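Local atomic coordinates of autoinducer 2-binding protein LsrB (Clostridium saccharobutylicum DSM 13864, PDB entry 6DSP), a protein that binds the quorum-sensing signal autoinducer-2 in the cleft between its two lobes, as a receptor of the periplasmic sugar-binding protein type. Residues I27-G32 against S85-A90; W109-D114 against A163-Q168. One frame throughout, in Å; residues are numbered along the deposited sequence.

Contact 1 of 2, residues I27-G32 against S85-A90; sequences IPKLTG and SSVDAA. With PAV ((2R,4S)-2-methyl-2,3,3,4-tetrahydroxytetrahydrofuran), chain C.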
# COMPACT_ATOMS: atom_id res chain seq x y z
N ILE A 27 9.26 5.73 8.51
CA ILE A 27 8.00 6.34 8.91
C ILE A 27 6.85 5.65 8.17
O ILE A 27 6.80 5.68 6.93
CB ILE A 27 7.97 7.86 8.63
CG1 ILE A 27 9.16 8.55 9.31
CG2 ILE A 27 6.62 8.44 9.10
CD1 ILE A 27 9.29 10.03 9.01
N PRO A 28 5.91 5.04 8.89
CA PRO A 28 4.75 4.40 8.28
C PRO A 28 3.61 5.39 8.15
O PRO A 28 3.65 6.50 8.69
CB PRO A 28 4.39 3.35 9.34
CG PRO A 28 4.66 4.08 10.66
CD PRO A 28 5.92 4.85 10.37
N LYS A 29 2.56 4.98 7.43
CA LYS A 29 1.35 5.81 7.42
C LYS A 29 0.75 5.91 8.82
O LYS A 29 0.18 6.95 9.17
CB LYS A 29 0.31 5.26 6.45
CG LYS A 29 0.64 5.44 5.01
CD LYS A 29 -0.52 4.94 4.12
CE LYS A 29 -0.24 5.02 2.64
NZ LYS A 29 -1.36 4.36 1.90
N LEU A 30 0.83 4.84 9.60
CA LEU A 30 0.49 4.82 11.01
C LEU A 30 1.13 3.58 11.62
O LEU A 30 1.42 2.60 10.90
CB LEU A 30 -1.03 4.77 11.24
CG LEU A 30 -1.81 3.49 10.92
CD1 LEU A 30 -3.26 3.64 11.37
CD2 LEU A 30 -1.77 3.16 9.42
N THR A 31 1.41 3.64 12.92
CA THR A 31 1.87 2.45 13.62
C THR A 31 0.68 1.60 14.06
O THR A 31 -0.47 2.03 14.02
CB THR A 31 2.66 2.85 14.86
OG1 THR A 31 1.85 3.66 15.69
CG2 THR A 31 3.93 3.63 14.47
N GLY A 32 0.95 0.35 14.45
CA GLY A 32 -0.12 -0.47 15.00
C GLY A 32 -1.13 -1.01 14.00
O GLY A 32 -2.22 -1.42 14.39
N SER A 85 6.32 6.45 4.09
CA SER A 85 5.09 6.16 3.34
C SER A 85 4.07 7.23 3.71
O SER A 85 3.71 7.38 4.89
CB SER A 85 4.54 4.78 3.68
OG SER A 85 3.32 4.62 2.98
N SER A 86 3.67 8.01 2.72
CA SER A 86 2.90 9.23 2.95
C SER A 86 1.39 8.99 2.94
O SER A 86 0.86 8.32 2.04
CB SER A 86 3.29 10.21 1.84
OG SER A 86 2.45 11.32 1.79
N VAL A 87 0.69 9.58 3.93
CA VAL A 87 -0.77 9.55 3.94
C VAL A 87 -1.37 10.61 3.01
O VAL A 87 -2.53 10.48 2.61
CB VAL A 87 -1.36 9.68 5.34
CG1 VAL A 87 -0.87 8.60 6.27
CG2 VAL A 87 -1.10 11.00 5.92
N ASP A 88 -0.62 11.67 2.71
CA ASP A 88 -1.05 12.76 1.84
C ASP A 88 0.20 13.46 1.38
O ASP A 88 0.91 14.10 2.18
CB ASP A 88 -1.95 13.77 2.56
CG ASP A 88 -2.37 14.86 1.62
OD1 ASP A 88 -3.12 14.59 0.67
OD2 ASP A 88 -1.91 15.99 1.78
N ALA A 89 0.48 13.41 0.09
CA ALA A 89 1.75 13.94 -0.39
C ALA A 89 1.84 15.43 -0.16
O ALA A 89 2.87 15.94 0.30
CB ALA A 89 1.93 13.61 -1.87
N ALA A 90 0.79 16.18 -0.50
CA ALA A 90 0.87 17.62 -0.42
C ALA A 90 1.16 18.06 1.00
O ALA A 90 1.89 19.03 1.22
CB ALA A 90 -0.43 18.25 -0.93
O2 PAV C . -3.08 -1.28 0.63
C2 PAV C . -2.06 -0.98 1.61
C1 PAV C . -1.38 -2.25 2.17
O5 PAV C . -2.86 -0.45 2.81
C5 PAV C . -2.01 0.34 3.52
C4 PAV C . -0.74 0.55 2.68
O4 PAV C . -0.34 1.91 2.70
C3 PAV C . -1.18 0.02 1.31
O3 PAV C . -0.08 -0.48 0.60
O13 PAV C . -1.83 1.04 0.59
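At the C-terminal ends of the parallel strands 23-27 and 81-84, in the lobe that holds the N-terminus, residues 27-32 and 85-90 meet beside the ligand cleft. The backbones are joined where the strands run out. Ser85 N donates to Ile27 O at 3.0 Å, a straight bond with an N-H...O angle of 166°. Past this point the side chain of Lys29 takes over. Its CG lies anti to its own carbonyl carbon (chi1 -72°), and the chain is fully extended beyond it. The extended chain passes Ser85 and Ser86 and ends at the ligand. Lys29 CG lies 3.5 Å from Ser85 OG. Lys29 CE lies as close to Ser86 O. At the root of the side chain, Val87 turns its CG1 methyl against Lys29 CB at 3.5 Å. The same methyl also touches Lys29 O. At the far end Lys29 NZ donates to O4 of the bound autoinducer-2 at 2.8 Å. NZ also forms a salt bridge with Asp167 OD1. Ser85 OG has its partner in Asp110, and Gln67 of helix 64-76 bonds to Pro28 O, Ser85 O and Val87 N. The contact thus lines part of the aliphatic chain of a buried lysine, on which Phe36 also packs, and its amino group meets the ligand. The carboxylate of Asp167 would help to keep that group positively charged.

Contact 2 of 2, residues W109-D114 against A163-Q168; sequences WDSDVD and ATVTDQ. With PAV ((2R,4S)-2-methyl-2,3,3,4-tetrahydroxytetrahydrofuran), chain C.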
# COMPACT_ATOMS: atom_id res chain seq x y z
N TRP A 109 8.54 4.88 0.41
CA TRP A 109 8.14 3.52 0.12
C TRP A 109 6.63 3.48 0.24
O TRP A 109 6.05 4.30 0.97
CB TRP A 109 8.82 2.55 1.12
CG TRP A 109 8.27 2.63 2.52
CD1 TRP A 109 8.38 3.70 3.40
CD2 TRP A 109 7.45 1.67 3.18
NE1 TRP A 109 7.67 3.42 4.57
CE2 TRP A 109 7.08 2.19 4.45
CE3 TRP A 109 6.97 0.41 2.81
CZ2 TRP A 109 6.26 1.49 5.35
CZ3 TRP A 109 6.17 -0.30 3.71
CH2 TRP A 109 5.84 0.25 4.98
N ASP A 110 6.00 2.51 -0.44
CA ASP A 110 4.57 2.21 -0.28
C ASP A 110 3.68 3.27 -0.92
O ASP A 110 3.04 3.00 -1.94
CB ASP A 110 4.25 1.94 1.19
CG ASP A 110 2.78 1.65 1.43
OD1 ASP A 110 2.22 0.82 0.66
OD2 ASP A 110 2.21 2.19 2.42
N SER A 111 3.65 4.49 -0.38
CA SER A 111 2.86 5.58 -0.96
C SER A 111 3.75 6.81 -1.13
O SER A 111 4.30 7.34 -0.15
CB SER A 111 1.65 5.92 -0.09
OG SER A 111 0.88 6.87 -0.82
N ASP A 112 3.88 7.24 -2.38
CA ASP A 112 4.89 8.21 -2.77
C ASP A 112 4.45 9.65 -2.44
O ASP A 112 3.31 9.91 -2.00
CB ASP A 112 5.12 8.09 -4.29
CG ASP A 112 6.54 8.45 -4.72
OD1 ASP A 112 7.38 8.95 -3.91
OD2 ASP A 112 6.82 8.23 -5.91
N VAL A 113 5.40 10.56 -2.62
CA VAL A 113 5.14 12.00 -2.53
C VAL A 113 5.50 12.64 -3.87
O VAL A 113 5.86 11.94 -4.83
CB VAL A 113 5.94 12.65 -1.37
CG1 VAL A 113 5.57 11.99 -0.08
CG2 VAL A 113 7.44 12.52 -1.64
N ASP A 114 5.48 13.97 -3.96
CA ASP A 114 5.91 14.64 -5.18
C ASP A 114 7.35 14.21 -5.46
O ASP A 114 8.20 14.33 -4.57
CB ASP A 114 5.85 16.15 -4.95
CG ASP A 114 6.21 16.99 -6.17
OD1 ASP A 114 6.95 16.51 -7.02
OD2 ASP A 114 5.75 18.15 -6.21
N ALA A 163 -9.32 10.02 0.14
CA ALA A 163 -9.47 10.47 -1.23
C ALA A 163 -8.19 11.08 -1.79
O ALA A 163 -8.17 11.40 -2.99
CB ALA A 163 -10.58 11.51 -1.31
N THR A 164 -7.12 11.29 -0.99
CA THR A 164 -5.94 11.99 -1.51
C THR A 164 -4.66 11.17 -1.51
O THR A 164 -3.76 11.52 -2.25
CB THR A 164 -5.67 13.31 -0.78
OG1 THR A 164 -5.28 13.02 0.57
CG2 THR A 164 -6.90 14.18 -0.79
N VAL A 165 -4.56 10.10 -0.71
CA VAL A 165 -3.31 9.37 -0.64
C VAL A 165 -2.87 8.91 -2.03
O VAL A 165 -3.69 8.45 -2.84
CB VAL A 165 -3.46 8.21 0.37
CG1 VAL A 165 -4.47 7.17 -0.09
CG2 VAL A 165 -2.11 7.59 0.67
N THR A 166 -1.58 8.94 -2.30
CA THR A 166 -1.11 8.68 -3.66
C THR A 166 -1.32 7.22 -4.08
O THR A 166 -1.85 6.97 -5.17
CB THR A 166 0.34 9.10 -3.79
OG1 THR A 166 0.39 10.50 -3.53
CG2 THR A 166 0.88 8.79 -5.15
N ASP A 167 -0.90 6.24 -3.27
CA ASP A 167 -0.91 4.87 -3.76
C ASP A 167 -2.33 4.37 -4.06
O ASP A 167 -2.64 3.97 -5.20
CB ASP A 167 -0.11 3.91 -2.86
CG ASP A 167 -0.68 3.73 -1.44
OD1 ASP A 167 -1.45 4.57 -0.93
OD2 ASP A 167 -0.28 2.70 -0.85
N GLN A 168 -3.20 4.43 -3.07
CA GLN A 168 -4.48 3.77 -3.19
C GLN A 168 -5.37 4.45 -4.22
O GLN A 168 -6.12 3.76 -4.93
CB GLN A 168 -5.15 3.70 -1.84
CG GLN A 168 -4.41 2.86 -0.84
CD GLN A 168 -5.01 2.86 0.53
OE1 GLN A 168 -6.13 3.36 0.77
NE2 GLN A 168 -4.26 2.28 1.47
O2 PAV C . -3.08 -1.28 0.63
C2 PAV C . -2.06 -0.98 1.61
C1 PAV C . -1.38 -2.25 2.17
O5 PAV C . -2.86 -0.45 2.81
C5 PAV C . -2.01 0.34 3.52
C4 PAV C . -0.74 0.55 2.68
O4 PAV C . -0.34 1.91 2.70
C3 PAV C . -1.18 0.02 1.31
O3 PAV C . -0.08 -0.48 0.60
O13 PAV C . -1.83 1.04 0.59
O HOH W 1 0.80 9.72 -0.61
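Ser111 and Asp167 face each other directly, with their CA atoms 4.7 Å apart. Ser111 OG is anti to its own backbone N (chi1 -173°) and reaches the first turn of helix 166-182. There it accepts the N-H of Asp167 at 3.1 Å, with an N-H...O angle of 155°. The Asp167 carboxylate lies over Ser111 CB, which is 3.5 Å from Asp167 CG. The CG2 methyl of Val165 comes against Ser111 OG at 3.4 Å. A water bridges the same hydroxyl to Asp112 O and Thr166 N. The carboxylates of Asp110 and Asp167 approach each other beside the ligand, with Asp110 OD1 and Asp167 OD2 3.5 Å apart. Both are acceptors, and each takes hydroxyls of the ligand. PAV O3 donates to Asp110 OD1 and PAV O4 to Asp110 OD2, each at 2.6 Å. PAV O13 donates to Asp167 OD2 at 2.7 Å. Gln168 NE2 donates to PAV O13 along a nearly straight N-H...O line. The ligand hydroxyls, and the Lys29 amino group on Asp167 OD1, probably ease the repulsion. The contact joins the loop after strand 105-109 to the start of helix 166-182, which follows strand 155-160 of the other sheet. Phe35 and Phe36 of helix 34-50 pack on Asp110.

Contact 1 closes before contact 2 opens along the chain, and their centres lie 9 Å apart beside the same autoinducer-2 molecule. Several bonds tie them together, among them the Lys29-Asp167 salt bridge and a backbone bond between Ser86 and Ser111. Ser85 OG lies 2.7 Å from Asp110 OD2, probably hydrogen-bonded, and would help to orient this ligand-binding carboxylate. Asp88 OD1 lies 2.7 Å from Thr164 OG1, probably bonded too. Val87 O packs 3.3 Å from Val165 CB. Ligand O4 accepts a hydrogen bond from Lys29 NZ and donates one to Asp110 OD2. Ser225 N also bonds to the ligand. Both segments of contact 1 belong to one lobe, yet Lys29 and Asp88 reach across to the other; contact 2 joins the two lobes directly.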